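Local coordinates for protein putative retaining b-glycosidase (Saccharophagus degradans, PDB 5A95) that hydrolyses beta-1,4 linkages in mixed-linkage beta-glucans, probably with retention of configuration at the anomeric carbon, at residues A[151-156]-A[230-235]; A[170-175]-A[182-187]; A[238-243]-A[278-283]; A[260-263]-A[269-272]. The protein carries 1 engineered substitution. One frame throughout, in Å; residues are numbered along the deposited sequence.

Interaction 1. Residues A[151-156]-A[230-235]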
# COMPACT_ATOMS: atom_id res chain seq x y z
N GLN A 151 3.91 -0.58 -10.34
CA GLN A 151 3.29 -0.74 -11.66
C GLN A 151 4.16 -1.69 -12.49
O GLN A 151 5.38 -1.60 -12.46
CB GLN A 151 3.17 0.61 -12.42
CG GLN A 151 2.49 1.71 -11.65
CD GLN A 151 1.03 1.43 -11.36
OE1 GLN A 151 0.21 1.32 -12.29
NE2 GLN A 151 0.67 1.37 -10.10
N TYR A 152 3.52 -2.57 -13.25
CA TYR A 152 4.20 -3.73 -13.85
C TYR A 152 3.83 -3.99 -15.29
O TYR A 152 2.80 -3.52 -15.81
CB TYR A 152 3.96 -5.00 -12.99
CG TYR A 152 4.30 -4.73 -11.54
CD1 TYR A 152 5.60 -4.77 -11.08
CD2 TYR A 152 3.32 -4.35 -10.66
CE1 TYR A 152 5.93 -4.41 -9.80
CE2 TYR A 152 3.62 -3.99 -9.37
CZ TYR A 152 4.93 -4.06 -8.91
OH TYR A 152 5.22 -3.68 -7.63
N GLN A 153 4.63 -4.83 -15.93
CA GLN A 153 4.41 -5.20 -17.30
C GLN A 153 3.13 -6.02 -17.50
O GLN A 153 2.50 -5.93 -18.56
CB GLN A 153 5.64 -5.93 -17.85
CG GLN A 153 5.50 -6.37 -19.30
CD GLN A 153 6.79 -6.88 -19.84
OE1 GLN A 153 7.72 -6.12 -19.96
NE2 GLN A 153 6.82 -8.16 -20.20
N HIS A 154 2.77 -6.85 -16.54
CA HIS A 154 1.67 -7.79 -16.66
C HIS A 154 1.25 -8.19 -15.27
O HIS A 154 2.09 -8.26 -14.36
CB HIS A 154 2.14 -9.02 -17.48
CG HIS A 154 1.09 -10.05 -17.77
ND1 HIS A 154 0.59 -10.91 -16.82
CD2 HIS A 154 0.48 -10.37 -18.93
CE1 HIS A 154 -0.32 -11.69 -17.38
NE2 HIS A 154 -0.40 -11.39 -18.66
N PRO A 155 -0.05 -8.51 -15.08
CA PRO A 155 -0.50 -8.91 -13.73
C PRO A 155 0.18 -10.12 -13.09
O PRO A 155 0.23 -10.23 -11.86
CB PRO A 155 -2.01 -9.11 -13.90
CG PRO A 155 -2.37 -8.31 -15.11
CD PRO A 155 -1.17 -8.31 -16.01
N MET A 156 0.78 -11.01 -13.88
CA MET A 156 1.46 -12.14 -13.27
C MET A 156 2.67 -11.68 -12.41
O MET A 156 3.11 -12.42 -11.51
CB MET A 156 1.89 -13.18 -14.30
CG MET A 156 2.98 -12.73 -15.26
SD MET A 156 3.49 -14.07 -16.38
CE MET A 156 2.14 -14.07 -17.52
N PHE A 230 18.05 -0.78 -14.98
CA PHE A 230 16.89 -0.51 -15.84
C PHE A 230 17.02 -1.15 -17.21
O PHE A 230 17.96 -1.92 -17.51
CB PHE A 230 16.65 1.01 -15.95
CG PHE A 230 16.46 1.72 -14.62
CD1 PHE A 230 15.77 1.14 -13.58
CD2 PHE A 230 16.95 3.00 -14.43
CE1 PHE A 230 15.56 1.80 -12.38
CE2 PHE A 230 16.75 3.66 -13.24
CZ PHE A 230 16.07 3.06 -12.23
N ASN A 231 16.00 -0.90 -18.05
CA ASN A 231 15.89 -1.52 -19.36
C ASN A 231 15.87 -3.04 -19.25
O ASN A 231 16.53 -3.75 -20.00
CB ASN A 231 17.02 -1.05 -20.30
CG ASN A 231 16.79 -1.43 -21.76
OD1 ASN A 231 15.68 -1.80 -22.15
ND2 ASN A 231 17.85 -1.42 -22.54
N TRP A 232 15.03 -3.53 -18.34
CA TRP A 232 14.87 -4.96 -18.10
C TRP A 232 16.19 -5.62 -17.67
O TRP A 232 16.65 -6.60 -18.27
CB TRP A 232 14.26 -5.69 -19.30
CG TRP A 232 12.83 -5.36 -19.63
CD1 TRP A 232 11.75 -6.13 -19.31
CD2 TRP A 232 12.33 -4.26 -20.39
NE1 TRP A 232 10.59 -5.57 -19.81
CE2 TRP A 232 10.92 -4.43 -20.49
CE3 TRP A 232 12.92 -3.18 -21.02
CZ2 TRP A 232 10.10 -3.52 -21.15
CZ3 TRP A 232 12.09 -2.27 -21.67
CH2 TRP A 232 10.70 -2.45 -21.74
N ALA A 233 16.80 -5.06 -16.62
CA ALA A 233 18.04 -5.59 -16.06
C ALA A 233 19.13 -5.63 -17.11
O ALA A 233 19.90 -6.57 -17.18
CB ALA A 233 17.82 -6.99 -15.44
N TYR A 234 19.27 -4.57 -17.87
CA TYR A 234 20.29 -4.48 -18.89
C TYR A 234 21.34 -3.40 -18.64
O TYR A 234 22.52 -3.61 -18.94
CB TYR A 234 19.66 -4.35 -20.29
CG TYR A 234 20.69 -4.50 -21.37
CD1 TYR A 234 21.27 -5.73 -21.66
CD2 TYR A 234 21.12 -3.40 -22.08
CE1 TYR A 234 22.26 -5.84 -22.60
CE2 TYR A 234 22.10 -3.52 -23.07
CZ TYR A 234 22.68 -4.76 -23.30
OH TYR A 234 23.70 -4.91 -24.23
N ASP A 235 20.96 -2.27 -18.06
CA ASP A 235 21.87 -1.14 -17.93
C ASP A 235 22.42 -1.01 -16.50
O ASP A 235 21.72 -0.54 -15.60
CB ASP A 235 21.17 0.17 -18.35
CG ASP A 235 22.11 1.37 -18.33
OD1 ASP A 235 23.34 1.19 -18.19
OD2 ASP A 235 21.60 2.50 -18.49
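Q153 and W232 meet through one hydrogen bond and little else: W232 NE1 gives its N-H to Q153 OE1 at 2.9 Å, with an N-H...O angle of 158°. The oxygen sits at the edge of the indole and in its plane, where the N-H points. Seen from the amide, the donor is tilted 18° out of the carbonyl plane, while the amide and ring planes lie 52° apart. Glutamine suits the place by its length and its carbonyl acceptor; the extended chain, CG anti to the backbone N, carries OE1 across the 10.5 Å between the CA atoms of Q153 and W232. The two loops follow strands 136-144 and 224-227 on the active-site face of a (beta/alpha)8 barrel, the fold of glycoside hydrolase family 5. Here the side chain of W232 comes to about 4 Å from a bound beta-D-glucopyranose, and M156 belongs to the glycan pocket. A leucine in place of W232 would probably leave Q153 OE1 without its donor and remove the flat indole beside the sugar. Further out, Q153 NE2 bonds to Y36 OH of the second subunit. H154 ND1 accepts a hydrogen bond from M156 N at 2.9 Å, while H154 NE2 bonds to I34 O of that subunit. W232 itself rides on a left-handed helical turn, N231 to A233, which Y234 N and D235 N close by both bonding to F230 O.

Interaction 2. Residues A[170-175]-A[182-187]; sequences RITFRY and AVYELF
The Y184 ring reaches from strand 181-185 to helix 161-174, where I171 lies over one of its faces. I171 CG2, the branch anti to the backbone N, stands 4.0 Å from the Y184 ring centroid and 26° off the normal, a CH-pi contact displaced toward the hydroxyl end; the isoleucine and tyrosine side chains lie antiparallel, each passing the other. T172 approaches obliquely, its OG1 3.4 Å from Y184 CE2, with that hydroxyl bonded to W168 O. Y175 meets the tip, its CB 3.7 Å from Y184 OH. Tyrosine suits this buried place because its flat ring fills the space between strand and helix while its hydroxyl still finds polar partners. Y184 OH donates to one water at 2.7 Å, and that water in turn donates a hydrogen bond to T172 O. It accepts from a second water at 2.9 Å, which also donates to Y175 O, so both backbone carbonyls near the helix's end are served. The helix is the connection of a beta-alpha-beta unit, joining the parallel neighbours 136-144 and 181-185 of the barrel. I171 also packs on L120 of helix 116-133 and L139 of strand 136-144, and T172 on I216 of helix 202-219.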
# COMPACT_ATOMS: atom_id res chain seq x y z
N ARG A 170 10.76 -13.52 4.81
CA ARG A 170 10.43 -14.92 5.04
C ARG A 170 11.53 -15.84 4.53
O ARG A 170 11.89 -16.83 5.18
CB ARG A 170 9.12 -15.30 4.36
CG ARG A 170 7.87 -14.74 5.01
CD ARG A 170 6.70 -15.04 4.09
NE ARG A 170 5.39 -14.52 4.48
CZ ARG A 170 4.51 -15.17 5.22
NH1 ARG A 170 4.78 -16.34 5.75
NH2 ARG A 170 3.33 -14.64 5.44
N ILE A 171 12.02 -15.57 3.33
CA ILE A 171 13.06 -16.35 2.71
C ILE A 171 14.32 -16.32 3.55
O ILE A 171 14.96 -17.36 3.79
CB ILE A 171 13.32 -15.84 1.26
CG1 ILE A 171 12.16 -16.14 0.31
CG2 ILE A 171 14.65 -16.35 0.73
CD1 ILE A 171 12.03 -17.60 -0.10
N THR A 172 14.73 -15.12 3.95
CA THR A 172 15.98 -14.99 4.64
C THR A 172 15.97 -15.69 5.97
O THR A 172 16.94 -16.33 6.37
CB THR A 172 16.40 -13.50 4.78
OG1 THR A 172 16.38 -12.86 3.49
CG2 THR A 172 17.79 -13.38 5.32
N PHE A 173 14.84 -15.59 6.68
CA PHE A 173 14.69 -16.32 7.93
C PHE A 173 14.73 -17.83 7.70
O PHE A 173 15.45 -18.56 8.37
CB PHE A 173 13.37 -15.95 8.60
CG PHE A 173 13.07 -16.72 9.86
CD1 PHE A 173 13.71 -16.45 11.05
CD2 PHE A 173 12.11 -17.70 9.85
CE1 PHE A 173 13.39 -17.15 12.19
CE2 PHE A 173 11.80 -18.42 10.99
CZ PHE A 173 12.44 -18.13 12.15
N ARG A 174 13.96 -18.32 6.75
CA ARG A 174 13.85 -19.74 6.56
C ARG A 174 15.16 -20.39 6.17
O ARG A 174 15.44 -21.50 6.61
CB ARG A 174 12.79 -20.10 5.52
CG ARG A 174 12.38 -21.57 5.52
CD ARG A 174 11.22 -21.78 4.58
NE ARG A 174 10.62 -23.11 4.59
CZ ARG A 174 9.41 -23.40 5.05
NH1 ARG A 174 8.69 -22.50 5.72
NH2 ARG A 174 8.90 -24.59 4.87
N TYR A 175 15.94 -19.72 5.34
CA TYR A 175 17.15 -20.32 4.79
C TYR A 175 18.45 -19.78 5.42
O TYR A 175 19.52 -19.89 4.84
CB TYR A 175 17.16 -20.25 3.26
CG TYR A 175 15.94 -20.94 2.70
CD1 TYR A 175 15.73 -22.31 2.92
CD2 TYR A 175 14.95 -20.23 2.02
CE1 TYR A 175 14.58 -22.93 2.49
CE2 TYR A 175 13.81 -20.85 1.59
CZ TYR A 175 13.61 -22.20 1.83
OH TYR A 175 12.43 -22.76 1.40
N ALA A 182 22.24 -19.63 -2.57
CA ALA A 182 23.41 -18.78 -2.68
C ALA A 182 23.11 -17.32 -2.94
O ALA A 182 23.83 -16.46 -2.44
CB ALA A 182 24.34 -19.32 -3.75
N VAL A 183 22.11 -17.03 -3.77
CA VAL A 183 21.90 -15.69 -4.30
C VAL A 183 20.42 -15.33 -4.16
O VAL A 183 19.53 -16.14 -4.49
CB VAL A 183 22.30 -15.64 -5.79
CG1 VAL A 183 22.04 -14.27 -6.39
CG2 VAL A 183 23.75 -16.04 -5.99
N TYR A 184 20.18 -14.13 -3.64
CA TYR A 184 18.85 -13.54 -3.52
C TYR A 184 18.75 -12.42 -4.55
O TYR A 184 19.32 -11.35 -4.39
CB TYR A 184 18.60 -12.99 -2.11
CG TYR A 184 18.49 -14.03 -1.02
CD1 TYR A 184 18.45 -15.38 -1.29
CD2 TYR A 184 18.36 -13.66 0.30
CE1 TYR A 184 18.33 -16.31 -0.29
CE2 TYR A 184 18.25 -14.60 1.31
CZ TYR A 184 18.27 -15.94 1.01
OH TYR A 184 18.17 -16.93 1.96
N GLU A 185 18.05 -12.73 -5.64
CA GLU A 185 17.90 -11.79 -6.78
C GLU A 185 16.64 -10.97 -6.53
O GLU A 185 15.53 -11.44 -6.72
CB GLU A 185 17.88 -12.54 -8.07
CG GLU A 185 17.77 -11.65 -9.30
CD GLU A 185 18.03 -12.40 -10.59
OE1 GLU A 185 18.15 -13.64 -10.52
OE2 GLU A 185 18.08 -11.76 -11.67
N LEU A 186 16.85 -9.75 -6.07
CA LEU A 186 15.86 -8.95 -5.38
C LEU A 186 14.62 -8.60 -6.21
O LEU A 186 13.52 -8.56 -5.67
CB LEU A 186 16.49 -7.66 -4.86
CG LEU A 186 17.70 -7.85 -3.93
CD1 LEU A 186 18.18 -6.49 -3.42
CD2 LEU A 186 17.40 -8.80 -2.78
N PHE A 187 14.83 -8.32 -7.50
CA PHE A 187 13.75 -7.90 -8.39
C PHE A 187 14.21 -8.15 -9.82
O PHE A 187 15.01 -7.39 -10.36
CB PHE A 187 13.38 -6.44 -8.18
CG PHE A 187 12.13 -6.03 -8.90
CD1 PHE A 187 12.17 -5.69 -10.24
CD2 PHE A 187 10.92 -5.96 -8.24
CE1 PHE A 187 11.00 -5.32 -10.91
CE2 PHE A 187 9.77 -5.60 -8.89
CZ PHE A 187 9.81 -5.29 -10.23
O HOH W 1 18.93 -16.60 4.49
O HOH W 2 20.29 -18.87 2.35

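Interaction 3. Residues A[238-243]-A[278-283]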
# COMPACT_ATOMS: atom_id res chain seq x y z
N PRO A 238 24.78 3.11 -14.33
CA PRO A 238 24.71 4.05 -13.19
C PRO A 238 25.59 3.68 -11.98
O PRO A 238 25.84 4.54 -11.15
CB PRO A 238 23.24 4.04 -12.80
CG PRO A 238 22.54 3.73 -14.10
CD PRO A 238 23.42 2.68 -14.73
N ILE A 239 26.01 2.43 -11.86
CA ILE A 239 26.80 2.01 -10.70
C ILE A 239 28.23 2.56 -10.71
O ILE A 239 28.91 2.44 -9.70
CB ILE A 239 26.83 0.49 -10.52
CG1 ILE A 239 27.77 -0.20 -11.52
CG2 ILE A 239 25.42 -0.09 -10.54
CD1 ILE A 239 27.87 -1.69 -11.31
N LYS A 240 28.69 3.14 -11.80
CA LYS A 240 30.07 3.65 -11.81
C LYS A 240 30.21 4.71 -10.73
O LYS A 240 31.15 4.67 -9.90
CB LYS A 240 30.47 4.21 -13.17
CG LYS A 240 30.53 3.11 -14.21
CD LYS A 240 30.90 3.67 -15.55
CE LYS A 240 30.91 2.61 -16.63
NZ LYS A 240 31.12 3.20 -17.97
N LYS A 241 29.30 5.68 -10.71
CA LYS A 241 29.38 6.71 -9.68
C LYS A 241 28.36 6.59 -8.57
O LYS A 241 28.51 7.25 -7.54
CB LYS A 241 29.34 8.10 -10.29
CG LYS A 241 30.56 8.41 -11.14
CD LYS A 241 31.88 8.35 -10.35
CE LYS A 241 33.04 8.93 -11.15
NZ LYS A 241 33.77 7.85 -11.86
N ALA A 242 27.36 5.74 -8.76
CA ALA A 242 26.35 5.54 -7.71
C ALA A 242 26.08 4.07 -7.47
O ALA A 242 24.94 3.59 -7.55
CB ALA A 242 25.08 6.29 -8.04
N PRO A 243 27.13 3.31 -7.11
CA PRO A 243 26.92 1.90 -6.82
C PRO A 243 26.11 1.70 -5.54
O PRO A 243 26.10 2.57 -4.66
CB PRO A 243 28.35 1.39 -6.61
CG PRO A 243 29.10 2.57 -6.10
CD PRO A 243 28.53 3.73 -6.85
N TRP A 278 26.84 -3.17 -19.49
CA TRP A 278 26.85 -4.07 -18.33
C TRP A 278 28.17 -4.77 -18.05
O TRP A 278 28.48 -5.02 -16.89
CB TRP A 278 25.70 -5.08 -18.40
CG TRP A 278 25.76 -5.98 -19.62
CD1 TRP A 278 25.27 -5.72 -20.88
CD2 TRP A 278 26.39 -7.27 -19.70
NE1 TRP A 278 25.55 -6.78 -21.72
CE2 TRP A 278 26.24 -7.73 -21.03
CE3 TRP A 278 27.05 -8.08 -18.78
CZ2 TRP A 278 26.72 -8.98 -21.43
CZ3 TRP A 278 27.51 -9.31 -19.17
CH2 TRP A 278 27.37 -9.73 -20.49
N GLY A 279 28.89 -5.17 -19.08
CA GLY A 279 30.06 -6.00 -18.86
C GLY A 279 31.17 -5.33 -18.06
O GLY A 279 31.89 -6.02 -17.35
N PHE A 280 31.28 -4.02 -18.14
CA PHE A 280 32.27 -3.29 -17.39
C PHE A 280 32.12 -3.60 -15.90
O PHE A 280 33.10 -3.54 -15.14
CB PHE A 280 32.15 -1.76 -17.61
CG PHE A 280 30.99 -1.19 -16.86
CD1 PHE A 280 29.70 -1.22 -17.41
CD2 PHE A 280 31.15 -0.77 -15.53
CE1 PHE A 280 28.61 -0.84 -16.65
CE2 PHE A 280 30.07 -0.43 -14.78
CZ PHE A 280 28.80 -0.45 -15.33
N ALA A 281 30.91 -3.90 -15.46
CA ALA A 281 30.68 -4.11 -14.02
C ALA A 281 31.53 -5.24 -13.48
O ALA A 281 31.95 -5.20 -12.32
CB ALA A 281 29.20 -4.35 -13.76
N ALA A 282 31.79 -6.24 -14.32
CA ALA A 282 32.53 -7.43 -13.90
C ALA A 282 34.01 -7.15 -13.61
O ALA A 282 34.70 -8.00 -13.05
CB ALA A 282 32.40 -8.51 -14.96
N ASP A 283 34.49 -5.96 -13.97
CA ASP A 283 35.84 -5.54 -13.62
C ASP A 283 35.94 -5.24 -12.13
O ASP A 283 37.02 -5.27 -11.56
CB ASP A 283 36.24 -4.27 -14.38
CG ASP A 283 36.26 -4.44 -15.89
OD1 ASP A 283 36.34 -5.57 -16.37
OD2 ASP A 283 36.19 -3.40 -16.61
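K240 lies over one face of the F280 ring, and this cation-pi and CH-pi pairing is the main feature of the contact. K240 CE stands 3.6 Å from the F280 ring centroid, 13° off the normal and thus almost over the middle of the ring. K240 NZ is farther up, 4.6 Å from the same centroid, so the methylene next to the ammonium does the close touching while the charge looks down on the pi cloud from above. The lysine chain is extended beyond CG and spans the face, with K240 CG 3.6 Å from F280 CE2.

The remaining interactions are apolar. I239 comes to the edge of the phenylalanine, its CG1 4.0 Å from F280 CZ, and its CD1 reaches past to A281 CB at 3.9 Å. A281 CB in turn lies under the face opposite K240, toward the rim. F280 CG falls between the backbone N and the carbonyl carbon (chi1 75°), a crowded position that turns the ring toward the loop.

The contact joins two segments that lead into adjacent parallel barrel strands, 250-252 and 287-289. I239 is buried, packing also on W202 of helix 202-219 and on Y251, and A281 packs on V287; an isoleucine and a small alanine fit this inner side. No hydrogen bond crosses the contact. Its inner half is thus greasy, whereas at the exposed side lysine adds methylene cover and a positive charge that the ring's electrons would probably attract, without drawing that charge into the interior.

Interaction 4. Residues A[260-263]-A[269-272]; sequences AKPE and NFFK
P262 points the CG-CD edge of its ring down onto one face of F270, its side chain crossing the phenylalanine's at about a right angle, and this is the tight part of the contact. P262 CG stands 3.6 Å from the F270 ring centroid, 14° off the normal, a CH-pi contact over the ring's centre, and P262 CD comes to 3.6 Å from F270 CE1. A260 CB adds a methyl from the buried side, 4.1 Å from F270 CD1, small enough for a place that L273 and W274 also border. With F270 cut back to an alanine, P262 would probably lose the ring it rests on, opening a gap beneath it.

Toward solvent the contact thins. N269 offers only its stem, with P262 CB 3.7 Å from N269 CB. Its amide turns to V264 O through ND2, in the chain that leads into helix 267-279. The CB atoms of K261 and E263 point away from the helix, as suits charged residues in an exposed loop.

F270 also meets W274, so the loop after strand 250-252 is laid against an aromatic side of the helix. With no hydrogen bond crossing between the segments, rigid proline and flat phenylalanine join them by dispersion and CH-pi attraction.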
# COMPACT_ATOMS: atom_id res chain seq x y z
N ALA A 260 21.51 -5.20 -27.47
CA ALA A 260 22.49 -4.38 -28.18
C ALA A 260 22.13 -4.40 -29.66
O ALA A 260 21.84 -5.45 -30.21
CB ALA A 260 23.89 -4.92 -27.97
N LYS A 261 22.25 -3.24 -30.31
CA LYS A 261 21.82 -3.08 -31.69
C LYS A 261 22.93 -2.42 -32.51
O LYS A 261 22.79 -1.30 -33.01
CB LYS A 261 20.51 -2.27 -31.77
CG LYS A 261 19.37 -2.95 -31.02
CD LYS A 261 18.08 -2.16 -31.04
CE LYS A 261 16.98 -2.87 -30.26
NZ LYS A 261 17.30 -2.99 -28.82
N PRO A 262 24.05 -3.15 -32.70
CA PRO A 262 25.08 -2.59 -33.58
C PRO A 262 24.60 -2.51 -35.02
O PRO A 262 23.86 -3.37 -35.48
CB PRO A 262 26.21 -3.60 -33.49
CG PRO A 262 25.52 -4.89 -33.14
CD PRO A 262 24.37 -4.51 -32.26
N GLU A 263 25.06 -1.50 -35.73
CA GLU A 263 24.70 -1.34 -37.12
C GLU A 263 25.33 -2.42 -37.98
O GLU A 263 24.72 -2.90 -38.91
CB GLU A 263 25.11 0.04 -37.59
CG GLU A 263 24.31 1.15 -36.87
CD GLU A 263 24.81 2.56 -37.10
OE1 GLU A 263 25.86 2.78 -37.76
OE2 GLU A 263 24.13 3.47 -36.60
N ASN A 269 31.71 -5.28 -32.32
CA ASN A 269 30.66 -4.32 -32.06
C ASN A 269 29.71 -4.79 -30.96
O ASN A 269 29.28 -3.99 -30.12
CB ASN A 269 29.91 -3.94 -33.34
CG ASN A 269 30.79 -3.21 -34.33
OD1 ASN A 269 31.80 -2.62 -33.98
ND2 ASN A 269 30.42 -3.28 -35.58
N PHE A 270 29.39 -6.08 -30.94
CA PHE A 270 28.62 -6.62 -29.82
C PHE A 270 29.41 -6.54 -28.50
O PHE A 270 28.86 -6.13 -27.47
CB PHE A 270 28.16 -8.04 -30.05
CG PHE A 270 26.91 -8.13 -30.87
CD1 PHE A 270 25.69 -7.81 -30.30
CD2 PHE A 270 26.94 -8.52 -32.21
CE1 PHE A 270 24.52 -7.86 -31.05
CE2 PHE A 270 25.77 -8.60 -32.95
CZ PHE A 270 24.56 -8.26 -32.37
N PHE A 271 30.68 -6.92 -28.53
CA PHE A 271 31.45 -6.92 -27.29
C PHE A 271 31.53 -5.51 -26.73
O PHE A 271 31.44 -5.30 -25.51
CB PHE A 271 32.88 -7.43 -27.51
CG PHE A 271 33.00 -8.89 -27.90
CD1 PHE A 271 31.94 -9.77 -27.81
CD2 PHE A 271 34.20 -9.38 -28.35
CE1 PHE A 271 32.08 -11.10 -28.15
CE2 PHE A 271 34.36 -10.72 -28.71
CZ PHE A 271 33.30 -11.59 -28.58
N LYS A 272 31.72 -4.51 -27.60
CA LYS A 272 31.84 -3.15 -27.15
C LYS A 272 30.52 -2.66 -26.50
O LYS A 272 30.52 -2.06 -25.44
CB LYS A 272 32.26 -2.21 -28.29
CG LYS A 272 32.33 -0.74 -27.86
CD LYS A 272 33.30 0.15 -28.62
CE LYS A 272 34.06 1.10 -27.67
NZ LYS A 272 33.35 1.56 -26.43

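How the interactions relate
Interaction 2 is the most deeply buried, between a barrel strand and the helix packed outside it; interaction 1 lies at the surface on the active-site face, and interactions 3 and 4 are half buried on the outer parts. Their chemistry follows: a buried tyrosine satisfied by waters, one polar bond beside the sugar, and aromatic faces covered by lysine or proline. Interactions 3 and 4 both use helix 267-279, with centres about 18 Å apart, and interaction 4 is nested in the loop closed by interaction 3. Y234 joins interaction 1 to both, its CE1 lying 3.5 Å from W278 CD1 and its OH 3.7 Å from A260 CB. Packing of Y152 on F187 connects interactions 1 and 2.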